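Local atomic coordinates of lipase aflb (Neosartorya fumigata, PDB entry 6IDY), a protein that probably hydrolyses the ester bonds of lipids such as acylglycerols, as a fungal lipase of the alpha/beta-hydrolase fold. Residues 17-22 with 418-423; 168-173 with 200-205; 193-198 with 210-215; 280-285 with 423-428. One frame throughout, in Å; residues are numbered along the deposited sequence.

Contact 1 (17-22 with 418-423); sequences VSILSS and ALAEVL
A helix-helix crossing ties the start of the modelled chain to its last helix: helix 16-24 lies across helix 414-424, the short axes 9.1 Å apart at an angle of 51°. The closest backbone approach is at L20 and A420, where the small methyl of A420 points at the partner helix and lets the two come together. I19 and L20 straddle that methyl. I19 carries CG2 anti to its backbone N, and this branch lies 3.7 Å from A420 CB; the same CG2 sits 3.3 Å from the carbonyl A420 O. L20 starts out along the flank of the helix, but with CG anti to its carbonyl carbon (chi1 -67°) the end swings in, so that its CD2 rests 3.9 Å from A420 CA. Helix 16-24 belongs here to a group of helices, with 31-47, 81-90 and 414-424, at the edge of the molecule away from its centre. L20 CD2 also comes to L419 CD2 at 4.1 Å and, more loosely, to L423 CD1 at 4.4 Å. I40 and I36 of helix 31-47 touch L20 and L419 respectively, while helix 81-90 also touches L419. On helix 16-24, S21 turns its hydroxyl back along its own helix, and S21 OG donates to V17 O at 2.7 Å, a carbonyl that also accepts from S21 N.

Contact 2 (168-173 with 200-205); sequences GTATPA and ASLNDV
T169 OG1 is gripped by two hydrogen bonds, one from the side-chain amide NE2 of Q234 and one to the amide oxygen OE1 of Q288. With OG1 anti to the carbonyl carbon (chi1 -58°), the methyl of the same residue is sent the other way, and T169 CG2 meets L202 CD2 at 3.9 Å, the two side chains crossing at about a right angle. L202 then reaches on to A170, its CD2 3.8 Å from A170 CB. The backbone here is a type II turn from G168 to T171, with A170 at its third position and its phi positive at 59°. One side-chain bond braces the turn: T171 OG1 donates to T169 O at 2.8 Å, coming in from above the carbonyl plane. Across the contact the direct link is poor, because A170 N reaches A200 O at 2.9 Å but at only 117°, a weak bond. The methyl A200 CB fills in beside it, 3.7 Å from A170 C. Water does better: it donates to T171 O and to S201 OG, 2.7 Å from each, and so pins the two loops together. In lipases of this fold the loop after this strand commonly shapes the oxyanion hole, and the hold on T169 is consistent with such a role. The two loops leave neighbouring parallel strands, 161-166 and 190-195, and lead into helices 173-178 and 205-223, while helix 414-424 packs on A170, T171 and A200, and L285 of helix 283-287 touches T169 and L202.

Contact 3 (193-198 with 210-215); sequences VWLNIP and EYVAYA
Y211 is the side chain to follow, on the helix of a beta-alpha-beta crossover: strand 190-195 runs into helix 205-223, which returns roughly antiparallel (153° between the short axes) and leads to strand 227-232 on the far side of strand 161-166. Its CB points at the strand side and meets L195 CD2 at 3.8 Å, with I197 CG1 a looser neighbour. CG stands anti to the carbonyl carbon (chi1 -68°), which sends the ring down past the end of the strand to P198. There the tip of the pyrrolidine reaches one face, with CD over it: P198 CD sits 3.7 Å from the centroid of the Y211 ring, 17° off the normal, a CH-pi contact displaced toward the CE1 and CZ rim. Elsewhere V138, A146 and L143 touch the tyrosine. Back at the strand, L195 drives straight into the helix, its CG anti to the backbone N. L195 CD2 lies in the angle between Y211 and V212, 3.6 Å from the carbonyl carbon Y211 C and 3.7 Å from V212 CG2. Both methyls touch the Y211 carbonyl, and L195 CD1, one turn further along, also reaches A215 CB at 4.0 Å. At the far end of the tyrosine, the hydroxyl oxygen Y211 OH comes within 3.5 Å of P198 CG.

Contact 4 (280-285 with 423-428); sequences ACTPSL and LAYKPK
Residues 280-282 run extended into helix 283-287, while 423-428 leaves the end of helix 414-424 and bends back through a cis peptide before P427, bringing the CA atoms of C281 and K428 to 5.1 Å. C281 is hydrogen-bonded through the backbone to T429, just beyond K428, and K428 CA offers a C-H contact to C281 O at 3.2 Å; C281 SG is in a disulfide with C273. K428 then runs alongside the backbone of A280 and C281, its CD 3.5 Å from A280 O, before a bend at chi4 (70°) turns the amine back on its own segment. K428 NZ donates to L423 O and to Y425 O, 2.8 Å from each, in the carbonyl plane of Y425 but from above that of L423. Y425, its CG anti to the backbone N, lays one ring face against T282, whose CB stands 4.0 Å from the centroid of the Y425 ring. The T282 methyl covers the root of the ring, CG2 3.6 Å from Y425 CD1, and at the other end P283 CD is 3.3 Å from Y425 OH. T282 OG1 bonds L202 O, and the tyrosine hydroxyl reaches the side chain of N203. A lysine charge set on two carbonyls where a helix runs out would be expected to offset the negative end of the helix dipole and favour the protonated amine.

How the contacts relate
Contacts 1 and 4 share L423 and helix 414-424: one buries the flank of that helix against the N-terminal helix through leucines, isoleucine and alanine, the other holds its end nearer the surface with lysine, carbonyls and an aromatic ring. Contact 2 lies deepest, its centre about 8 Å from the chain's centre, and is the most polar inside, with a water between two loops. It touches all three others: E421 and A418 pack on A170, S201 O meets S284 OG, and A173 rests on L195 O. Contact 3, in the sheet-and-helix core, is mainly apolar, like contact 1, with no polar bond between its segments, but seats a strand on its crossover helix instead of joining two helices.

Contact 1 (17-22 with 418-423)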
loop_
_atom_site.group_PDB
_atom_site.type_symbol
_atom_site.label_atom_id
_atom_site.label_comp_id
_atom_site.label_asym_id
_atom_site.label_seq_id
_atom_site.Cartn_x
_atom_site.Cartn_y
_atom_site.Cartn_z
ATOM N N VAL A 17 12.156 -15.585 -9.059
ATOM C CA VAL A 17 12.511 -16.307 -10.285
ATOM C C VAL A 17 11.721 -17.619 -10.403
ATOM O O VAL A 17 11.089 -17.836 -11.434
ATOM C CB VAL A 17 14.052 -16.509 -10.418
ATOM C CG1 VAL A 17 14.400 -17.605 -11.427
ATOM C CG2 VAL A 17 14.742 -15.204 -10.796
ATOM N N SER A 18 11.738 -18.470 -9.348
ATOM C CA SER A 18 11.033 -19.759 -9.326
ATOM C C SER A 18 9.514 -19.600 -9.460
ATOM O O SER A 18 8.901 -20.329 -10.237
ATOM C CB SER A 18 11.399 -20.573 -8.086
ATOM O OG SER A 18 10.735 -20.106 -6.923
ATOM N N ILE A 19 8.915 -18.630 -8.737
ATOM C CA ILE A 19 7.473 -18.358 -8.808
ATOM C C ILE A 19 7.079 -17.960 -10.235
ATOM O O ILE A 19 6.150 -18.543 -10.799
ATOM C CB ILE A 19 7.008 -17.318 -7.751
ATOM C CG1 ILE A 19 7.170 -17.862 -6.319
ATOM C CG2 ILE A 19 5.559 -16.884 -8.007
ATOM C CD1 ILE A 19 7.264 -16.789 -5.268
ATOM N N LEU A 20 7.816 -17.010 -10.829
ATOM C CA LEU A 20 7.532 -16.534 -12.180
ATOM C C LEU A 20 7.805 -17.587 -13.266
ATOM O O LEU A 20 7.063 -17.626 -14.249
ATOM C CB LEU A 20 8.243 -15.202 -12.469
ATOM C CG LEU A 20 7.726 -14.009 -11.646
ATOM C CD1 LEU A 20 8.768 -12.929 -11.532
ATOM C CD2 LEU A 20 6.420 -13.463 -12.195
ATOM N N SER A 21 8.820 -18.455 -13.077
ATOM C CA SER A 21 9.136 -19.534 -14.032
ATOM C C SER A 21 8.030 -20.592 -14.006
ATOM O O SER A 21 7.639 -21.088 -15.063
ATOM C CB SER A 21 10.483 -20.179 -13.714
ATOM O OG SER A 21 11.514 -19.208 -13.768
ATOM N N SER A 22 7.514 -20.906 -12.798
ATOM C CA SER A 22 6.414 -21.850 -12.591
ATOM C C SER A 22 5.141 -21.298 -13.234
ATOM O O SER A 22 4.435 -22.047 -13.908
ATOM C CB SER A 22 6.178 -22.089 -11.102
ATOM O OG SER A 22 7.332 -22.642 -10.493
ATOM N N ALA A 418 4.517 -8.126 -6.777
ATOM C CA ALA A 418 3.061 -8.093 -6.919
ATOM C C ALA A 418 2.587 -9.066 -8.010
ATOM O O ALA A 418 1.640 -9.817 -7.770
ATOM C CB ALA A 418 2.572 -6.676 -7.190
ATOM N N LEU A 419 3.308 -9.127 -9.156
ATOM C CA LEU A 419 2.970 -10.044 -10.243
ATOM C C LEU A 419 3.153 -11.500 -9.825
ATOM O O LEU A 419 2.250 -12.305 -10.048
ATOM C CB LEU A 419 3.755 -9.752 -11.537
ATOM C CG LEU A 419 3.359 -10.626 -12.743
ATOM C CD1 LEU A 419 1.913 -10.379 -13.168
ATOM C CD2 LEU A 419 4.309 -10.437 -13.893
ATOM N N ALA A 420 4.308 -11.823 -9.204
ATOM C CA ALA A 420 4.618 -13.163 -8.713
ATOM C C ALA A 420 3.550 -13.639 -7.722
ATOM O O ALA A 420 3.045 -14.745 -7.881
ATOM C CB ALA A 420 5.988 -13.170 -8.053
ATOM N N GLU A 421 3.166 -12.787 -6.741
ATOM C CA GLU A 421 2.135 -13.118 -5.751
ATOM C C GLU A 421 0.760 -13.365 -6.404
ATOM O O GLU A 421 0.086 -14.337 -6.051
ATOM C CB GLU A 421 2.039 -12.034 -4.664
ATOM C CG GLU A 421 3.170 -12.064 -3.641
ATOM C CD GLU A 421 3.198 -13.257 -2.705
ATOM O OE1 GLU A 421 2.113 -13.763 -2.342
ATOM O OE2 GLU A 421 4.309 -13.693 -2.339
ATOM N N VAL A 422 0.355 -12.503 -7.354
ATOM C CA VAL A 422 -0.931 -12.642 -8.062
ATOM C C VAL A 422 -0.972 -13.970 -8.837
ATOM O O VAL A 422 -1.931 -14.741 -8.694
ATOM C CB VAL A 422 -1.264 -11.411 -8.964
ATOM C CG1 VAL A 422 -2.439 -11.700 -9.893
ATOM C CG2 VAL A 422 -1.576 -10.184 -8.119
ATOM N N LEU A 423 0.095 -14.252 -9.604
ATOM C CA LEU A 423 0.180 -15.458 -10.426
ATOM C C LEU A 423 0.244 -16.742 -9.609
ATOM O O LEU A 423 -0.395 -17.720 -9.990
ATOM C CB LEU A 423 1.330 -15.366 -11.443
ATOM C CG LEU A 423 1.270 -14.188 -12.453
ATOM C CD1 LEU A 423 2.359 -14.311 -13.506
ATOM C CD2 LEU A 423 -0.088 -14.083 -13.139
#

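Contact 2 (168-173 with 200-205)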
loop_
_atom_site.group_PDB
_atom_site.type_symbol
_atom_site.label_atom_id
_atom_site.label_comp_id
_atom_site.label_asym_id
_atom_site.label_seq_id
_atom_site.Cartn_x
_atom_site.Cartn_y
_atom_site.Cartn_z
ATOM N N GLY A 168 -0.085 -2.723 0.544
ATOM C CA GLY A 168 -1.030 -2.728 -0.557
ATOM C C GLY A 168 -1.211 -4.122 -1.123
ATOM O O GLY A 168 -0.698 -5.103 -0.576
ATOM N N THR A 169 -1.936 -4.206 -2.237
ATOM C CA THR A 169 -2.248 -5.457 -2.924
ATOM C C THR A 169 -1.012 -6.199 -3.417
ATOM O O THR A 169 -0.108 -5.587 -4.007
ATOM C CB THR A 169 -3.222 -5.181 -4.074
ATOM O OG1 THR A 169 -4.401 -4.567 -3.555
ATOM C CG2 THR A 169 -3.584 -6.429 -4.852
ATOM N N ALA A 170 -0.988 -7.529 -3.153
ATOM C CA ALA A 170 0.008 -8.498 -3.617
ATOM C C ALA A 170 1.456 -8.204 -3.205
ATOM O O ALA A 170 2.371 -8.881 -3.678
ATOM C CB ALA A 170 -0.096 -8.629 -5.131
ATOM N N THR A 171 1.671 -7.203 -2.338
ATOM C CA THR A 171 3.029 -6.806 -1.974
ATOM C C THR A 171 3.221 -6.793 -0.458
ATOM O O THR A 171 2.483 -6.089 0.233
ATOM C CB THR A 171 3.415 -5.473 -2.657
ATOM O OG1 THR A 171 2.714 -5.332 -3.900
ATOM C CG2 THR A 171 4.914 -5.369 -2.921
ATOM N N PRO A 172 4.179 -7.591 0.076
ATOM C CA PRO A 172 4.404 -7.601 1.536
ATOM C C PRO A 172 4.872 -6.243 2.046
ATOM O O PRO A 172 5.595 -5.544 1.342
ATOM C CB PRO A 172 5.492 -8.669 1.735
ATOM C CG PRO A 172 5.539 -9.438 0.472
ATOM C CD PRO A 172 5.125 -8.494 -0.609
ATOM N N ALA A 173 4.470 -5.890 3.270
ATOM C CA ALA A 173 4.806 -4.629 3.929
ATOM C C ALA A 173 6.294 -4.393 4.070
ATOM O O ALA A 173 6.767 -3.308 3.729
ATOM C CB ALA A 173 4.144 -4.565 5.295
ATOM N N ALA A 200 -0.216 -11.904 1.223
ATOM C CA ALA A 200 0.126 -10.581 0.696
ATOM C C ALA A 200 -1.100 -9.772 0.249
ATOM O O ALA A 200 -1.157 -9.306 -0.891
ATOM C CB ALA A 200 1.148 -10.715 -0.439
ATOM N N SER A 201 -2.109 -9.652 1.145
ATOM C CA SER A 201 -3.348 -8.889 0.907
ATOM C C SER A 201 -4.174 -9.358 -0.315
ATOM O O SER A 201 -4.990 -8.588 -0.821
ATOM C CB SER A 201 -3.048 -7.390 0.806
ATOM O OG SER A 201 -2.263 -6.938 1.898
ATOM N N LEU A 202 -3.972 -10.601 -0.783
ATOM C CA LEU A 202 -4.716 -11.133 -1.937
ATOM C C LEU A 202 -5.991 -11.867 -1.535
ATOM O O LEU A 202 -6.881 -12.022 -2.366
ATOM C CB LEU A 202 -3.845 -11.984 -2.863
ATOM C CG LEU A 202 -2.791 -11.219 -3.673
ATOM C CD1 LEU A 202 -1.827 -12.168 -4.311
ATOM C CD2 LEU A 202 -3.436 -10.312 -4.732
ATOM N N ASN A 203 -6.117 -12.250 -0.250
ATOM C CA ASN A 203 -7.347 -12.850 0.265
ATOM C C ASN A 203 -8.376 -11.733 0.478
ATOM O O ASN A 203 -8.071 -10.548 0.299
ATOM C CB ASN A 203 -7.112 -13.551 1.620
ATOM C CG ASN A 203 -6.324 -14.831 1.612
ATOM O OD1 ASN A 203 -6.014 -15.422 0.575
ATOM N ND2 ASN A 203 -5.999 -15.296 2.802
ATOM N N ASP A 204 -9.586 -12.130 0.875
ATOM C CA ASP A 204 -10.729 -11.289 1.197
ATOM C C ASP A 204 -10.299 -10.047 2.016
ATOM O O ASP A 204 -9.696 -10.186 3.083
ATOM C CB ASP A 204 -11.736 -12.152 1.982
ATOM C CG ASP A 204 -13.072 -11.527 2.322
ATOM O OD1 ASP A 204 -13.245 -10.312 2.078
ATOM O OD2 ASP A 204 -13.942 -12.253 2.833
ATOM N N VAL A 205 -10.580 -8.838 1.481
ATOM C CA VAL A 205 -10.267 -7.542 2.116
ATOM C C VAL A 205 -10.881 -7.468 3.533
ATOM O O VAL A 205 -10.257 -6.906 4.432
ATOM C CB VAL A 205 -10.669 -6.321 1.229
ATOM C CG1 VAL A 205 -10.337 -4.993 1.915
ATOM C CG2 VAL A 205 -9.989 -6.379 -0.137
HETATM O O HOH W 1 0.398 -7.244 1.470
#

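Contact 3 (193-198 with 210-215)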
loop_
_atom_site.group_PDB
_atom_site.type_symbol
_atom_site.label_atom_id
_atom_site.label_comp_id
_atom_site.label_asym_id
_atom_site.label_seq_id
_atom_site.Cartn_x
_atom_site.Cartn_y
_atom_site.Cartn_z
ATOM N N VAL A 193 6.157 0.389 12.650
ATOM C CA VAL A 193 5.898 -1.045 12.747
ATOM C C VAL A 193 5.224 -1.374 11.421
ATOM O O VAL A 193 4.597 -0.491 10.826
ATOM C CB VAL A 193 5.062 -1.517 13.977
ATOM C CG1 VAL A 193 5.813 -1.301 15.285
ATOM C CG2 VAL A 193 3.678 -0.876 14.021
ATOM N N TRP A 194 5.378 -2.590 10.920
ATOM C CA TRP A 194 4.669 -2.893 9.679
ATOM C C TRP A 194 3.884 -4.185 9.789
ATOM O O TRP A 194 4.232 -5.093 10.540
ATOM C CB TRP A 194 5.550 -2.833 8.426
ATOM C CG TRP A 194 6.828 -3.599 8.501
ATOM C CD1 TRP A 194 7.023 -4.900 8.146
ATOM C CD2 TRP A 194 8.121 -3.073 8.836
ATOM N NE1 TRP A 194 8.349 -5.237 8.295
ATOM C CE2 TRP A 194 9.049 -4.132 8.710
ATOM C CE3 TRP A 194 8.581 -1.819 9.276
ATOM C CZ2 TRP A 194 10.417 -3.966 8.977
ATOM C CZ3 TRP A 194 9.928 -1.660 9.554
ATOM C CH2 TRP A 194 10.830 -2.725 9.409
ATOM N N LEU A 195 2.770 -4.222 9.077
ATOM C CA LEU A 195 1.858 -5.339 9.120
ATOM C C LEU A 195 2.000 -6.214 7.890
ATOM O O LEU A 195 1.628 -5.808 6.798
ATOM C CB LEU A 195 0.438 -4.784 9.276
ATOM C CG LEU A 195 -0.702 -5.760 9.455
ATOM C CD1 LEU A 195 -0.641 -6.451 10.822
ATOM C CD2 LEU A 195 -2.009 -5.031 9.305
ATOM N N ASN A 196 2.562 -7.408 8.058
ATOM C CA ASN A 196 2.668 -8.324 6.931
ATOM C C ASN A 196 1.374 -9.135 6.898
ATOM O O ASN A 196 1.213 -10.073 7.683
ATOM C CB ASN A 196 3.905 -9.211 7.044
ATOM C CG ASN A 196 5.197 -8.447 6.909
ATOM O OD1 ASN A 196 5.413 -7.708 5.943
ATOM N ND2 ASN A 196 6.087 -8.616 7.877
ATOM N N ILE A 197 0.421 -8.711 6.051
ATOM C CA ILE A 197 -0.874 -9.381 5.902
ATOM C C ILE A 197 -0.668 -10.727 5.189
ATOM O O ILE A 197 -0.074 -10.739 4.108
ATOM C CB ILE A 197 -1.933 -8.470 5.207
ATOM C CG1 ILE A 197 -2.219 -7.201 6.067
ATOM C CG2 ILE A 197 -3.228 -9.252 4.892
ATOM C CD1 ILE A 197 -3.036 -6.071 5.377
ATOM N N PRO A 198 -1.090 -11.871 5.801
ATOM C CA PRO A 198 -0.899 -13.182 5.144
ATOM C C PRO A 198 -1.531 -13.251 3.755
ATOM O O PRO A 198 -2.577 -12.639 3.515
ATOM C CB PRO A 198 -1.553 -14.173 6.120
ATOM C CG PRO A 198 -1.556 -13.461 7.444
ATOM C CD PRO A 198 -1.779 -12.019 7.101
ATOM N N GLU A 210 -9.030 -7.231 9.498
ATOM C CA GLU A 210 -8.934 -7.732 10.874
ATOM C C GLU A 210 -7.521 -7.553 11.409
ATOM O O GLU A 210 -7.346 -7.227 12.585
ATOM C CB GLU A 210 -9.324 -9.212 10.947
ATOM C CG GLU A 210 -10.805 -9.451 10.723
ATOM C CD GLU A 210 -11.281 -10.828 11.127
ATOM O OE1 GLU A 210 -10.677 -11.433 12.040
ATOM O OE2 GLU A 210 -12.275 -11.300 10.538
ATOM N N TYR A 211 -6.515 -7.753 10.534
ATOM C CA TYR A 211 -5.111 -7.582 10.877
ATOM C C TYR A 211 -4.804 -6.129 11.208
ATOM O O TYR A 211 -4.024 -5.884 12.116
ATOM C CB TYR A 211 -4.203 -8.119 9.762
ATOM C CG TYR A 211 -4.287 -9.623 9.620
ATOM C CD1 TYR A 211 -3.454 -10.460 10.354
ATOM C CD2 TYR A 211 -5.229 -10.212 8.780
ATOM C CE1 TYR A 211 -3.544 -11.847 10.248
ATOM C CE2 TYR A 211 -5.335 -11.598 8.671
ATOM C CZ TYR A 211 -4.482 -12.411 9.399
ATOM O OH TYR A 211 -4.551 -13.772 9.267
ATOM N N VAL A 212 -5.445 -5.175 10.499
ATOM C CA VAL A 212 -5.295 -3.737 10.736
ATOM C C VAL A 212 -5.968 -3.371 12.066
ATOM O O VAL A 212 -5.340 -2.706 12.888
ATOM C CB VAL A 212 -5.805 -2.850 9.564
ATOM C CG1 VAL A 212 -5.654 -1.363 9.893
ATOM C CG2 VAL A 212 -5.079 -3.179 8.271
ATOM N N ALA A 213 -7.232 -3.806 12.270
ATOM C CA ALA A 213 -7.994 -3.547 13.504
ATOM C C ALA A 213 -7.240 -4.078 14.716
ATOM O O ALA A 213 -7.073 -3.343 15.692
ATOM C CB ALA A 213 -9.374 -4.188 13.425
ATOM N N TYR A 214 -6.725 -5.328 14.636
ATOM C CA TYR A 214 -5.955 -5.874 15.747
ATOM C C TYR A 214 -4.648 -5.122 15.952
ATOM O O TYR A 214 -4.331 -4.809 17.098
ATOM C CB TYR A 214 -5.732 -7.393 15.638
ATOM C CG TYR A 214 -5.090 -7.969 16.882
ATOM C CD1 TYR A 214 -5.856 -8.301 17.996
ATOM C CD2 TYR A 214 -3.712 -8.151 16.958
ATOM C CE1 TYR A 214 -5.266 -8.814 19.151
ATOM C CE2 TYR A 214 -3.111 -8.650 18.110
ATOM C CZ TYR A 214 -3.892 -8.985 19.204
ATOM O OH TYR A 214 -3.296 -9.477 20.341
ATOM N N ALA A 215 -3.904 -4.818 14.861
ATOM C CA ALA A 215 -2.630 -4.086 14.936
ATOM C C ALA A 215 -2.820 -2.735 15.609
ATOM O O ALA A 215 -2.024 -2.371 16.470
ATOM C CB ALA A 215 -2.017 -3.911 13.551
#

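Contact 4 (280-285 with 423-428)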
loop_
_atom_site.group_PDB
_atom_site.type_symbol
_atom_site.label_atom_id
_atom_site.label_comp_id
_atom_site.label_asym_id
_atom_site.label_seq_id
_atom_site.Cartn_x
_atom_site.Cartn_y
_atom_site.Cartn_z
ATOM N N ALA A 280 -10.179 -15.127 -13.931
ATOM C CA ALA A 280 -9.843 -15.845 -12.692
ATOM C C ALA A 280 -8.727 -15.075 -11.980
ATOM O O ALA A 280 -7.606 -14.957 -12.483
ATOM C CB ALA A 280 -9.422 -17.280 -12.997
ATOM N N CYS A 281 -9.076 -14.477 -10.841
ATOM C CA CYS A 281 -8.185 -13.603 -10.083
ATOM C C CYS A 281 -8.150 -13.983 -8.613
ATOM O O CYS A 281 -8.138 -15.162 -8.306
ATOM C CB CYS A 281 -8.604 -12.151 -10.294
ATOM S SG CYS A 281 -8.869 -11.723 -12.034
ATOM N N THR A 282 -8.085 -13.005 -7.703
ATOM C CA THR A 282 -8.065 -13.293 -6.272
ATOM C C THR A 282 -9.243 -12.557 -5.628
ATOM O O THR A 282 -9.766 -11.628 -6.259
ATOM C CB THR A 282 -6.690 -12.957 -5.624
ATOM O OG1 THR A 282 -6.689 -11.619 -5.134
ATOM C CG2 THR A 282 -5.494 -13.202 -6.548
ATOM N N PRO A 283 -9.672 -12.924 -4.385
ATOM C CA PRO A 283 -10.785 -12.197 -3.751
ATOM C C PRO A 283 -10.580 -10.685 -3.678
ATOM O O PRO A 283 -11.490 -9.957 -4.056
ATOM C CB PRO A 283 -10.861 -12.816 -2.349
ATOM C CG PRO A 283 -10.315 -14.179 -2.512
ATOM C CD PRO A 283 -9.200 -14.026 -3.516
ATOM N N SER A 284 -9.390 -10.213 -3.226
ATOM C CA SER A 284 -9.116 -8.779 -3.093
ATOM C C SER A 284 -9.072 -8.047 -4.428
ATOM O O SER A 284 -9.436 -6.874 -4.463
ATOM C CB SER A 284 -7.857 -8.516 -2.278
ATOM O OG SER A 284 -6.677 -8.702 -3.037
ATOM N N LEU A 285 -8.654 -8.727 -5.523
ATOM C CA LEU A 285 -8.643 -8.101 -6.851
ATOM C C LEU A 285 -10.081 -7.831 -7.288
ATOM O O LEU A 285 -10.397 -6.699 -7.651
ATOM C CB LEU A 285 -7.893 -8.941 -7.911
ATOM C CG LEU A 285 -6.398 -9.254 -7.664
ATOM C CD1 LEU A 285 -5.735 -9.792 -8.922
ATOM C CD2 LEU A 285 -5.622 -8.026 -7.172
ATOM N N LEU A 423 0.095 -14.252 -9.604
ATOM C CA LEU A 423 0.180 -15.458 -10.426
ATOM C C LEU A 423 0.244 -16.742 -9.609
ATOM O O LEU A 423 -0.395 -17.720 -9.990
ATOM C CB LEU A 423 1.330 -15.366 -11.443
ATOM C CG LEU A 423 1.270 -14.188 -12.453
ATOM C CD1 LEU A 423 2.359 -14.311 -13.506
ATOM C CD2 LEU A 423 -0.088 -14.083 -13.139
ATOM N N ALA A 424 0.939 -16.728 -8.460
ATOM C CA ALA A 424 1.049 -17.908 -7.588
ATOM C C ALA A 424 -0.191 -18.134 -6.715
ATOM O O ALA A 424 -0.331 -19.216 -6.147
ATOM C CB ALA A 424 2.285 -17.795 -6.706
ATOM N N TYR A 425 -1.077 -17.125 -6.585
ATOM C CA TYR A 425 -2.271 -17.250 -5.747
ATOM C C TYR A 425 -3.201 -18.329 -6.264
ATOM O O TYR A 425 -3.623 -18.289 -7.419
ATOM C CB TYR A 425 -3.016 -15.914 -5.602
ATOM C CG TYR A 425 -4.132 -15.964 -4.579
ATOM C CD1 TYR A 425 -5.404 -16.420 -4.924
ATOM C CD2 TYR A 425 -3.922 -15.551 -3.266
ATOM C CE1 TYR A 425 -6.433 -16.471 -3.984
ATOM C CE2 TYR A 425 -4.950 -15.576 -2.326
ATOM C CZ TYR A 425 -6.203 -16.040 -2.690
ATOM O OH TYR A 425 -7.222 -16.076 -1.768
ATOM N N LYS A 426 -3.500 -19.301 -5.398
ATOM C CA LYS A 426 -4.369 -20.437 -5.695
ATOM C C LYS A 426 -5.201 -20.779 -4.452
ATOM O O LYS A 426 -4.667 -20.721 -3.348
ATOM C CB LYS A 426 -3.547 -21.663 -6.153
ATOM C CG LYS A 426 -2.882 -21.482 -7.511
ATOM C CD LYS A 426 -1.906 -22.595 -7.870
ATOM C CE LYS A 426 -1.140 -22.226 -9.121
ATOM N NZ LYS A 426 -0.520 -23.412 -9.773
ATOM N N PRO A 427 -6.500 -21.133 -4.588
ATOM C CA PRO A 427 -7.276 -21.216 -5.836
ATOM C C PRO A 427 -7.739 -19.846 -6.323
ATOM O O PRO A 427 -8.032 -18.971 -5.511
ATOM C CB PRO A 427 -8.426 -22.160 -5.465
ATOM C CG PRO A 427 -8.646 -21.938 -3.991
ATOM C CD PRO A 427 -7.324 -21.475 -3.409
ATOM N N LYS A 428 -7.752 -19.642 -7.649
ATOM C CA LYS A 428 -8.205 -18.379 -8.222
ATOM C C LYS A 428 -9.726 -18.325 -8.233
ATOM O O LYS A 428 -10.377 -19.365 -8.122
ATOM C CB LYS A 428 -7.567 -18.100 -9.592
ATOM C CG LYS A 428 -6.172 -17.513 -9.437
ATOM C CD LYS A 428 -5.532 -17.098 -10.741
ATOM C CE LYS A 428 -4.129 -16.583 -10.505
ATOM N NZ LYS A 428 -3.187 -17.672 -10.119
#